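Local coordinates for protein PelA (Pseudomonas aeruginosa, PDB 5TCB) that carries a glycoside hydrolase domain, the part described here, within a longer protein that probably also has deacetylase activity, at residues 37-42 and 60-66; 43-49 and 65-71; 137-141 and 173-178. All coordinates share one frame; numbering follows the deposited sequence.

Interaction 1. Residues 37-42 and 60-66; sequences LAELSQ and YLKEQGS
Tyr-60 lays one edge of its ring against helix 37-40. Its CE1 lies 3.8 Å from Leu-37 O, which sits in the plane of the ring, and CB of Leu-37 packs near the same CE1 but well off the ring plane. The hydroxyl end goes on to the next residue, with Tyr-60 OH 3.6 Å from Ala-38 CA. One ring face carries CG of Gln-64, four residues further along the chain. Leu-61 sends CD2 to the backbone of the other segment, 3.6 Å from Leu-37 O and 3.8 Å from Ser-41 CA. Its other methyl, CD1, meets CD2 of Leu-37, and the two leucine side chains cross at about a right angle. Gln-64 sets CB 3.6 Å from Ser-41 CB. Its chain bends at chi2 (-64°), and its amide oxygen accepts a hydrogen bond from a water, Gln-64 OE1 to water O 2.6 Å. The same water donates to Gln-64 O and accepts from Gln-42 NE2. Gln-42 NE2 also donates to Ser-41 OG, and that hydroxyl donates to Ala-38 O at 2.7 Å. Gly-65 ends the helix in a Schellman motif. Ser-66 then places CB 3.7 Å from Ser-41 O. No direct hydrogen bond crosses between the segments. The contact therefore rests on carbon packing, with polar groups joined across it through one water.

Interaction 2. Residues 43-49 and 65-71; sequences FDWVVLE and GSTPFAY
Thr-67 N donates to Asp-44 O at 2.8 Å, the first of five backbone hydrogen bonds between two parallel strands. Val-46 then donates to Thr-67 O and takes a bond from Phe-69 N, which lies 2.7 Å from Val-46 O. Leu-48 N bonds Phe-69 O, and Tyr-71 N bonds Leu-48 O. CA-H...O contacts fill in between, as from Val-47 CA to Phe-69 O. Just before the strands begin, Ser-66 OG donates to Phe-43 O at 2.8 Å. Chi1 of Ser-66 (-169°) turns OG away from its own N, beside its own carbonyl carbon, and toward Phe-43 O. Val-46 CG2 presses close to this hydroxyl.

Aromatic packing dominates one face of the sheet. Phe-69 brings CZ over one face of the Trp-45 ring system, 3.4 Å from Trp-45 CE3. The planes are inclined at 40°, with the six-membered ring centroids 4.5 Å apart. Trp-45 and Thr-67 run side by side, and CD1 of Trp-45 meets Thr-67 CB. Val-47 CG2 lies 3.9 Å from Phe-69 CB. On the other face, Leu-48 CD1 packs on Pro-68 CB at 4.2 Å.

Waters serve the ends. One lies between Asp-44 OD1, Gly-65 O and Thr-67 OG1, while Asp-44 OD2 accepts from Ser-25 N. Another donates to Tyr-71 O and, weakly, to Glu-49 OE2, whose stronger partner is Ala-51 N. Tyr-71 OH is hydrogen-bonded to Asp-135 OD2.

Helix 55-63 joins the two strands and packs on the face of Leu-48 and Pro-68. This is a beta-alpha-beta unit. Its place in a parallel sheet of eight strands, ordered as in the chain, is consistent with a (beta/alpha)8 barrel, with Trp-45 and Phe-69 turned inward.

Interaction 3. Residues 137-141 and 173-178; sequences LDSFQ and FNRGFE
The backbones come nearest at Leu-137 and Gly-176, whose CA atoms are 5.2 Å apart, where both segments have just left their strands. The bare CA of Gly-176 lets Leu-137 CB and CD1 come close. The leucine tip, CD1, lies 3.5 Å from Asn-174 O and 3.7 Å from Phe-173 CD2. The side chains of Leu-137 and Phe-173 cross at about a right angle. A water accepts from Leu-137 N and donates to Asn-174 O. A second donates to Leu-137 O and to Glu-178 OE1. The chain of Glu-178 bends at chi2 (79°), which brings its carboxylate to Gln-141. There Glu-178 OE2 takes a weak bond of 3.3 Å from Gln-141 NE2, with amide and carboxylate planes 73° apart. Glu-178 CB sits at the edge of the Phe-140 ring, 4.0 Å from Phe-140 CZ. Asp-138 and Arg-175 make no salt bridge. A water links them, donating to Asp-138 OD2 and accepting from Arg-175 NH1, while Arg-175 NH2 is bonded to Glu-193 O. Asn-174 ND2 bonds both Asp-135 and Glu-193. These loops follow the C-terminal ends of neighbouring parallel strands, the end where (beta/alpha)8 glycosidases hold their active sites.

Overall arrangement
Interactions 1 and 2 form one block. They share Gly-65 and Ser-66, and their centres are 8 Å apart. Leu-61 and Leu-40 of interaction 1 pack on Leu-48 of interaction 2. Interaction 1 lies furthest out, joining two helices by carbon packing and a water. Interaction 2 is nearer the core and ties two adjacent strands by direct backbone bonds and aromatic packing. Interaction 3 lies on the opposite side of the chain's centre, its centre about 21 Å from that of interaction 2. It is the nearest of the three to the chain's centre and is partly buried. It touches neither of the others but reaches the same sheet. Leu-137 packs at its middle, while waters and polar side chains link the rest.

Interaction 1. Residues 37-42 and 60-66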
loop_
_atom_site.group_PDB
_atom_site.type_symbol
_atom_site.label_atom_id
_atom_site.label_comp_id
_atom_site.label_asym_id
_atom_site.label_seq_id
_atom_site.Cartn_x
_atom_site.Cartn_y
_atom_site.Cartn_z
ATOM N N LEU A 37 -2.220 10.777 -16.716
ATOM C CA LEU A 37 -3.351 11.177 -15.889
ATOM C C LEU A 37 -4.688 10.902 -16.563
ATOM O O LEU A 37 -5.637 10.466 -15.903
ATOM C CB LEU A 37 -3.250 12.662 -15.530
ATOM C CG LEU A 37 -2.054 13.046 -14.655
ATOM C CD1 LEU A 37 -1.929 14.556 -14.552
ATOM C CD2 LEU A 37 -2.162 12.408 -13.268
ATOM N N ALA A 38 -4.807 11.189 -17.853
ATOM C CA ALA A 38 -6.075 10.946 -18.535
ATOM C C ALA A 38 -6.470 9.473 -18.418
ATOM O O ALA A 38 -7.623 9.136 -18.107
ATOM C CB ALA A 38 -5.965 11.371 -20.002
ATOM N N GLU A 39 -5.518 8.579 -18.674
ATOM C CA GLU A 39 -5.780 7.145 -18.588
ATOM C C GLU A 39 -6.041 6.692 -17.149
ATOM O O GLU A 39 -6.973 5.921 -16.897
ATOM C CB GLU A 39 -4.609 6.383 -19.214
ATOM C CG GLU A 39 -4.524 6.553 -20.733
ATOM C CD GLU A 39 -3.733 7.772 -21.189
ATOM O OE1 GLU A 39 -3.259 8.572 -20.354
ATOM O OE2 GLU A 39 -3.585 7.932 -22.422
ATOM N N LEU A 40 -5.261 7.182 -16.192
ATOM C CA LEU A 40 -5.472 6.799 -14.807
ATOM C C LEU A 40 -6.810 7.286 -14.279
ATOM O O LEU A 40 -7.397 6.643 -13.399
ATOM C CB LEU A 40 -4.317 7.325 -13.961
ATOM C CG LEU A 40 -2.988 6.590 -14.157
ATOM C CD1 LEU A 40 -1.876 7.344 -13.489
ATOM C CD2 LEU A 40 -3.083 5.190 -13.568
ATOM N N SER A 41 -7.311 8.401 -14.807
ATOM C CA SER A 41 -8.555 8.991 -14.315
ATOM C C SER A 41 -9.766 8.121 -14.548
ATOM O O SER A 41 -10.812 8.383 -13.942
ATOM C CB SER A 41 -8.809 10.341 -14.980
ATOM O OG SER A 41 -9.350 10.203 -16.297
ATOM N N GLN A 42 -9.662 7.099 -15.389
ATOM C CA GLN A 42 -10.787 6.213 -15.644
ATOM C C GLN A 42 -10.889 5.069 -14.648
ATOM O O GLN A 42 -11.849 4.304 -14.707
ATOM C CB GLN A 42 -10.707 5.678 -17.076
ATOM C CG GLN A 42 -10.743 6.811 -18.075
ATOM C CD GLN A 42 -11.978 7.692 -17.902
ATOM O OE1 GLN A 42 -13.098 7.265 -18.178
ATOM N NE2 GLN A 42 -11.789 8.902 -17.410
ATOM N N TYR A 60 -7.299 17.447 -11.062
ATOM C CA TYR A 60 -7.800 16.907 -12.323
ATOM C C TYR A 60 -8.362 15.501 -12.140
ATOM O O TYR A 60 -9.446 15.186 -12.631
ATOM C CB TYR A 60 -6.686 16.897 -13.376
ATOM C CG TYR A 60 -7.049 16.101 -14.607
ATOM C CD1 TYR A 60 -6.680 14.762 -14.738
ATOM C CD2 TYR A 60 -7.766 16.701 -15.623
ATOM C CE1 TYR A 60 -7.020 14.040 -15.849
ATOM C CE2 TYR A 60 -8.116 15.976 -16.748
ATOM C CZ TYR A 60 -7.729 14.644 -16.848
ATOM O OH TYR A 60 -8.064 13.896 -17.970
ATOM N N LEU A 61 -7.642 14.622 -11.428
ATOM C CA LEU A 61 -8.159 13.272 -11.236
ATOM C C LEU A 61 -9.516 13.306 -10.531
ATOM O O LEU A 61 -10.438 12.567 -10.900
ATOM C CB LEU A 61 -7.154 12.425 -10.450
ATOM C CG LEU A 61 -5.852 12.109 -11.192
ATOM C CD1 LEU A 61 -4.826 11.464 -10.202
ATOM C CD2 LEU A 61 -6.109 11.142 -12.369
ATOM N N LYS A 62 -9.667 14.173 -9.518
ATOM C CA LYS A 62 -10.948 14.262 -8.819
ATOM C C LYS A 62 -12.039 14.817 -9.731
ATOM O O LYS A 62 -13.176 14.323 -9.710
ATOM C CB LYS A 62 -10.794 15.105 -7.545
ATOM C CG LYS A 62 -9.963 14.387 -6.456
ATOM C CD LYS A 62 -9.941 15.106 -5.100
ATOM C CE LYS A 62 -9.243 16.452 -5.142
ATOM N NZ LYS A 62 -9.288 17.118 -3.801
ATOM N N GLU A 63 -11.711 15.833 -10.541
ATOM C CA GLU A 63 -12.677 16.398 -11.486
ATOM C C GLU A 63 -13.212 15.338 -12.427
ATOM O O GLU A 63 -14.385 15.379 -12.821
ATOM C CB GLU A 63 -12.031 17.518 -12.304
ATOM C CG GLU A 63 -11.701 18.763 -11.522
ATOM C CD GLU A 63 -10.832 19.725 -12.310
ATOM O OE1 GLU A 63 -10.432 19.393 -13.447
ATOM O OE2 GLU A 63 -10.526 20.811 -11.782
ATOM N N GLN A 64 -12.355 14.412 -12.830
ATOM C CA GLN A 64 -12.734 13.330 -13.723
ATOM C C GLN A 64 -13.536 12.240 -13.040
ATOM O O GLN A 64 -14.019 11.332 -13.727
ATOM C CB GLN A 64 -11.492 12.712 -14.367
ATOM C CG GLN A 64 -10.774 13.607 -15.343
ATOM C CD GLN A 64 -11.621 13.946 -16.554
ATOM O OE1 GLN A 64 -12.253 13.068 -17.131
ATOM N NE2 GLN A 64 -11.656 15.210 -16.920
ATOM N N GLY A 65 -13.655 12.265 -11.705
ATOM C CA GLY A 65 -14.413 11.268 -10.985
ATOM C C GLY A 65 -13.590 10.233 -10.252
ATOM O O GLY A 65 -14.173 9.291 -9.690
ATOM N N SER A 66 -12.266 10.346 -10.282
ATOM C CA SER A 66 -11.395 9.390 -9.620
ATOM C C SER A 66 -11.099 9.835 -8.190
ATOM O O SER A 66 -11.304 10.990 -7.810
ATOM C CB SER A 66 -10.109 9.234 -10.441
ATOM O OG SER A 66 -9.341 8.146 -9.978
HETATM O O HOH W 1 -13.807 11.093 -16.619
#

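Interaction 2. Residues 43-49 and 65-71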
loop_
_atom_site.group_PDB
_atom_site.type_symbol
_atom_site.label_atom_id
_atom_site.label_comp_id
_atom_site.label_asym_id
_atom_site.label_seq_id
_atom_site.Cartn_x
_atom_site.Cartn_y
_atom_site.Cartn_z
ATOM N N PHE A 43 -9.948 4.966 -13.712
ATOM C CA PHE A 43 -10.031 4.028 -12.595
ATOM C C PHE A 43 -10.711 4.731 -11.426
ATOM O O PHE A 43 -10.595 5.942 -11.259
ATOM C CB PHE A 43 -8.632 3.534 -12.172
ATOM C CG PHE A 43 -7.935 2.684 -13.205
ATOM C CD1 PHE A 43 -7.224 3.278 -14.244
ATOM C CD2 PHE A 43 -7.943 1.305 -13.106
ATOM C CE1 PHE A 43 -6.554 2.504 -15.171
ATOM C CE2 PHE A 43 -7.278 0.520 -14.042
ATOM C CZ PHE A 43 -6.578 1.144 -15.081
ATOM N N ASP A 44 -11.456 3.956 -10.626
ATOM C CA ASP A 44 -12.222 4.526 -9.514
ATOM C C ASP A 44 -11.288 5.063 -8.428
ATOM O O ASP A 44 -11.409 6.212 -7.988
ATOM C CB ASP A 44 -13.172 3.452 -8.990
ATOM C CG ASP A 44 -14.187 3.965 -7.982
ATOM O OD1 ASP A 44 -14.465 5.185 -7.944
ATOM O OD2 ASP A 44 -14.783 3.131 -7.275
ATOM N N TRP A 45 -10.364 4.233 -7.965
ATOM C CA TRP A 45 -9.313 4.635 -7.036
ATOM C C TRP A 45 -7.970 4.548 -7.743
ATOM O O TRP A 45 -7.712 3.578 -8.487
ATOM C CB TRP A 45 -9.278 3.724 -5.796
ATOM C CG TRP A 45 -10.378 3.869 -4.804
ATOM C CD1 TRP A 45 -11.563 4.524 -4.942
ATOM C CD2 TRP A 45 -10.383 3.317 -3.477
ATOM N NE1 TRP A 45 -12.304 4.412 -3.789
ATOM C CE2 TRP A 45 -11.580 3.685 -2.870
ATOM C CE3 TRP A 45 -9.449 2.571 -2.742
ATOM C CZ2 TRP A 45 -11.899 3.309 -1.559
ATOM C CZ3 TRP A 45 -9.760 2.206 -1.461
ATOM C CH2 TRP A 45 -10.960 2.582 -0.872
ATOM N N VAL A 46 -7.136 5.562 -7.536
ATOM C CA VAL A 46 -5.789 5.594 -8.098
ATOM C C VAL A 46 -4.810 5.906 -6.973
ATOM O O VAL A 46 -4.957 6.922 -6.290
ATOM C CB VAL A 46 -5.653 6.614 -9.236
ATOM C CG1 VAL A 46 -4.269 6.539 -9.835
ATOM C CG2 VAL A 46 -6.669 6.337 -10.313
ATOM N N VAL A 47 -3.817 5.039 -6.797
ATOM C CA VAL A 47 -2.754 5.227 -5.818
ATOM C C VAL A 47 -1.493 5.674 -6.539
ATOM O O VAL A 47 -1.047 5.028 -7.491
ATOM C CB VAL A 47 -2.502 3.932 -5.042
ATOM C CG1 VAL A 47 -1.395 4.169 -3.997
ATOM C CG2 VAL A 47 -3.776 3.411 -4.377
ATOM N N LEU A 48 -0.917 6.781 -6.086
ATOM C CA LEU A 48 0.182 7.449 -6.758
ATOM C C LEU A 48 1.324 7.725 -5.795
ATOM O O LEU A 48 1.117 7.919 -4.591
ATOM C CB LEU A 48 -0.258 8.788 -7.338
ATOM C CG LEU A 48 -1.453 8.650 -8.270
ATOM C CD1 LEU A 48 -2.479 9.701 -7.965
ATOM C CD2 LEU A 48 -0.978 8.705 -9.684
ATOM N N GLU A 49 2.527 7.813 -6.347
ATOM C CA GLU A 49 3.642 8.424 -5.632
ATOM C C GLU A 49 3.519 9.924 -5.820
ATOM O O GLU A 49 3.768 10.456 -6.914
ATOM C CB GLU A 49 4.973 7.875 -6.139
ATOM C CG GLU A 49 6.200 8.592 -5.579
ATOM C CD GLU A 49 6.159 8.764 -4.073
ATOM O OE1 GLU A 49 6.145 7.767 -3.313
ATOM O OE2 GLU A 49 6.141 9.936 -3.644
ATOM N N GLY A 65 -13.655 12.265 -11.705
ATOM C CA GLY A 65 -14.413 11.268 -10.985
ATOM C C GLY A 65 -13.590 10.233 -10.252
ATOM O O GLY A 65 -14.173 9.291 -9.690
ATOM N N SER A 66 -12.266 10.346 -10.282
ATOM C CA SER A 66 -11.395 9.390 -9.620
ATOM C C SER A 66 -11.099 9.835 -8.190
ATOM O O SER A 66 -11.304 10.990 -7.810
ATOM C CB SER A 66 -10.109 9.234 -10.441
ATOM O OG SER A 66 -9.341 8.146 -9.978
ATOM N N THR A 67 -10.692 8.872 -7.378
ATOM C CA THR A 67 -10.351 9.105 -5.978
ATOM C C THR A 67 -8.855 8.884 -5.816
ATOM O O THR A 67 -8.399 7.732 -5.873
ATOM C CB THR A 67 -11.149 8.166 -5.061
ATOM O OG1 THR A 67 -12.548 8.409 -5.217
ATOM C CG2 THR A 67 -10.856 8.398 -3.602
ATOM N N PRO A 68 -8.059 9.938 -5.676
ATOM C CA PRO A 68 -6.606 9.769 -5.640
ATOM C C PRO A 68 -6.072 9.576 -4.235
ATOM O O PRO A 68 -6.431 10.296 -3.303
ATOM C CB PRO A 68 -6.099 11.072 -6.261
ATOM C CG PRO A 68 -7.094 12.089 -5.826
ATOM C CD PRO A 68 -8.435 11.352 -5.853
ATOM N N PHE A 69 -5.204 8.579 -4.120
ATOM C CA PHE A 69 -4.516 8.212 -2.879
ATOM C C PHE A 69 -3.021 8.440 -3.041
ATOM O O PHE A 69 -2.454 8.141 -4.094
ATOM C CB PHE A 69 -4.713 6.731 -2.536
ATOM C CG PHE A 69 -6.112 6.359 -2.153
ATOM C CD1 PHE A 69 -7.097 6.281 -3.108
ATOM C CD2 PHE A 69 -6.444 6.077 -0.826
ATOM C CE1 PHE A 69 -8.402 5.932 -2.745
ATOM C CE2 PHE A 69 -7.693 5.722 -0.464
ATOM C CZ PHE A 69 -8.700 5.654 -1.420
ATOM N N ALA A 70 -2.372 8.932 -1.983
ATOM C CA ALA A 70 -0.923 9.084 -1.961
ATOM C C ALA A 70 -0.274 7.923 -1.204
ATOM O O ALA A 70 -0.731 7.538 -0.113
ATOM C CB ALA A 70 -0.525 10.406 -1.313
ATOM N N TYR A 71 0.778 7.368 -1.809
ATOM C CA TYR A 71 1.609 6.357 -1.158
ATOM C C TYR A 71 2.244 6.896 0.110
ATOM O O TYR A 71 2.840 7.973 0.124
ATOM C CB TYR A 71 2.672 5.880 -2.135
ATOM C CG TYR A 71 3.586 4.827 -1.572
ATOM C CD1 TYR A 71 4.769 5.187 -0.958
ATOM C CD2 TYR A 71 3.256 3.501 -1.642
ATOM C CE1 TYR A 71 5.614 4.225 -0.418
ATOM C CE2 TYR A 71 4.113 2.525 -1.109
ATOM C CZ TYR A 71 5.272 2.916 -0.506
ATOM O OH TYR A 71 6.140 1.990 0.056
HETATM O O HOH W 2 -14.030 7.840 -7.450
HETATM O O HOH W 3 3.384 9.545 -2.105
#

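Interaction 3. Residues 137-141 and 173-178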
loop_
_atom_site.group_PDB
_atom_site.type_symbol
_atom_site.label_atom_id
_atom_site.label_comp_id
_atom_site.label_asym_id
_atom_site.label_seq_id
_atom_site.Cartn_x
_atom_site.Cartn_y
_atom_site.Cartn_z
ATOM N N LEU A 137 3.137 -2.173 6.626
ATOM C CA LEU A 137 2.441 -2.397 7.885
ATOM C C LEU A 137 2.866 -3.685 8.558
ATOM O O LEU A 137 2.442 -3.935 9.698
ATOM C CB LEU A 137 0.920 -2.426 7.666
ATOM C CG LEU A 137 0.370 -1.139 7.059
ATOM C CD1 LEU A 137 -1.160 -1.255 6.941
ATOM C CD2 LEU A 137 0.736 0.104 7.872
ATOM N N ASP A 138 3.663 -4.524 7.898
ATOM C CA ASP A 138 4.142 -5.769 8.501
ATOM C C ASP A 138 5.661 -5.820 8.595
ATOM O O ASP A 138 6.216 -6.877 8.921
ATOM C CB ASP A 138 3.595 -6.993 7.741
ATOM C CG ASP A 138 3.971 -7.019 6.278
ATOM O OD1 ASP A 138 4.668 -6.112 5.796
ATOM O OD2 ASP A 138 3.556 -7.972 5.593
ATOM N N SER A 139 6.354 -4.701 8.330
ATOM C CA SER A 139 7.802 -4.702 8.405
ATOM C C SER A 139 8.292 -4.890 9.824
ATOM O O SER A 139 9.436 -5.329 10.010
ATOM C CB SER A 139 8.364 -3.416 7.810
ATOM O OG SER A 139 8.144 -3.446 6.403
ATOM N N PHE A 140 7.459 -4.595 10.819
ATOM C CA PHE A 140 7.889 -4.807 12.191
ATOM C C PHE A 140 8.143 -6.275 12.483
ATOM O O PHE A 140 8.829 -6.582 13.464
ATOM C CB PHE A 140 6.876 -4.241 13.203
ATOM C CG PHE A 140 5.607 -5.036 13.332
ATOM C CD1 PHE A 140 4.510 -4.736 12.553
ATOM C CD2 PHE A 140 5.499 -6.092 14.232
ATOM C CE1 PHE A 140 3.346 -5.466 12.645
ATOM C CE2 PHE A 140 4.331 -6.820 14.338
ATOM C CZ PHE A 140 3.244 -6.511 13.536
ATOM N N GLN A 141 7.619 -7.191 11.665
ATOM C CA GLN A 141 7.892 -8.605 11.843
ATOM C C GLN A 141 9.352 -8.941 11.572
ATOM O O GLN A 141 9.778 -10.061 11.882
ATOM C CB GLN A 141 6.988 -9.460 10.947
ATOM C CG GLN A 141 5.504 -9.287 11.195
ATOM C CD GLN A 141 4.979 -10.153 12.298
ATOM O OE1 GLN A 141 5.745 -10.752 13.044
ATOM N NE2 GLN A 141 3.657 -10.270 12.378
ATOM N N PHE A 173 -5.244 0.286 3.466
ATOM C CA PHE A 173 -4.152 -0.465 4.083
ATOM C C PHE A 173 -3.563 -1.460 3.080
ATOM O O PHE A 173 -4.310 -2.141 2.370
ATOM C CB PHE A 173 -4.642 -1.291 5.270
ATOM C CG PHE A 173 -4.872 -0.549 6.560
ATOM C CD1 PHE A 173 -5.191 0.787 6.601
ATOM C CD2 PHE A 173 -4.782 -1.246 7.759
ATOM C CE1 PHE A 173 -5.427 1.418 7.828
ATOM C CE2 PHE A 173 -5.025 -0.634 8.954
ATOM C CZ PHE A 173 -5.349 0.695 8.994
ATOM N N ASN A 174 -2.239 -1.583 3.058
ATOM C CA ASN A 174 -1.569 -2.763 2.483
ATOM C C ASN A 174 -1.435 -3.796 3.591
ATOM O O ASN A 174 -0.604 -3.661 4.489
ATOM C CB ASN A 174 -0.221 -2.417 1.872
ATOM C CG ASN A 174 0.308 -3.533 0.973
ATOM O OD1 ASN A 174 -0.395 -4.533 0.763
ATOM N ND2 ASN A 174 1.505 -3.375 0.432
ATOM N N ARG A 175 -2.283 -4.830 3.555
ATOM C CA ARG A 175 -2.320 -5.844 4.630
ATOM C C ARG A 175 -2.574 -5.120 5.954
ATOM O O ARG A 175 -3.524 -4.338 6.059
ATOM C CB ARG A 175 -1.075 -6.706 4.609
ATOM C CG ARG A 175 -0.874 -7.514 3.378
ATOM C CD ARG A 175 0.350 -8.354 3.488
ATOM N NE ARG A 175 0.567 -9.189 2.307
ATOM C CZ ARG A 175 0.981 -10.443 2.355
ATOM N NH1 ARG A 175 1.246 -11.042 3.516
ATOM N NH2 ARG A 175 1.145 -11.103 1.215
ATOM N N GLY A 176 -1.795 -5.359 6.993
ATOM C CA GLY A 176 -2.162 -4.884 8.317
ATOM C C GLY A 176 -2.943 -5.863 9.156
ATOM O O GLY A 176 -3.601 -5.459 10.120
ATOM N N PHE A 177 -2.835 -7.155 8.860
ATOM C CA PHE A 177 -3.681 -8.146 9.505
ATOM C C PHE A 177 -3.484 -8.163 11.009
ATOM O O PHE A 177 -4.414 -8.503 11.755
ATOM C CB PHE A 177 -3.391 -9.529 8.925
ATOM C CG PHE A 177 -3.558 -9.613 7.429
ATOM C CD1 PHE A 177 -4.708 -9.176 6.835
ATOM C CD2 PHE A 177 -2.556 -10.127 6.634
ATOM C CE1 PHE A 177 -4.848 -9.216 5.442
ATOM C CE2 PHE A 177 -2.695 -10.196 5.259
ATOM C CZ PHE A 177 -3.821 -9.758 4.672
ATOM N N GLU A 178 -2.271 -7.859 11.478
ATOM C CA GLU A 178 -1.986 -7.931 12.901
ATOM C C GLU A 178 -2.596 -6.774 13.688
ATOM O O GLU A 178 -2.719 -6.871 14.910
ATOM C CB GLU A 178 -0.472 -7.944 13.129
ATOM C CG GLU A 178 0.250 -9.156 12.565
ATOM C CD GLU A 178 0.503 -9.092 11.051
ATOM O OE1 GLU A 178 0.306 -8.023 10.402
ATOM O OE2 GLU A 178 0.876 -10.168 10.520
HETATM O O HOH W 4 2.036 -3.429 4.382
HETATM O O HOH W 5 0.096 -5.311 10.768
HETATM O O HOH W 6 1.504 -9.653 6.219
#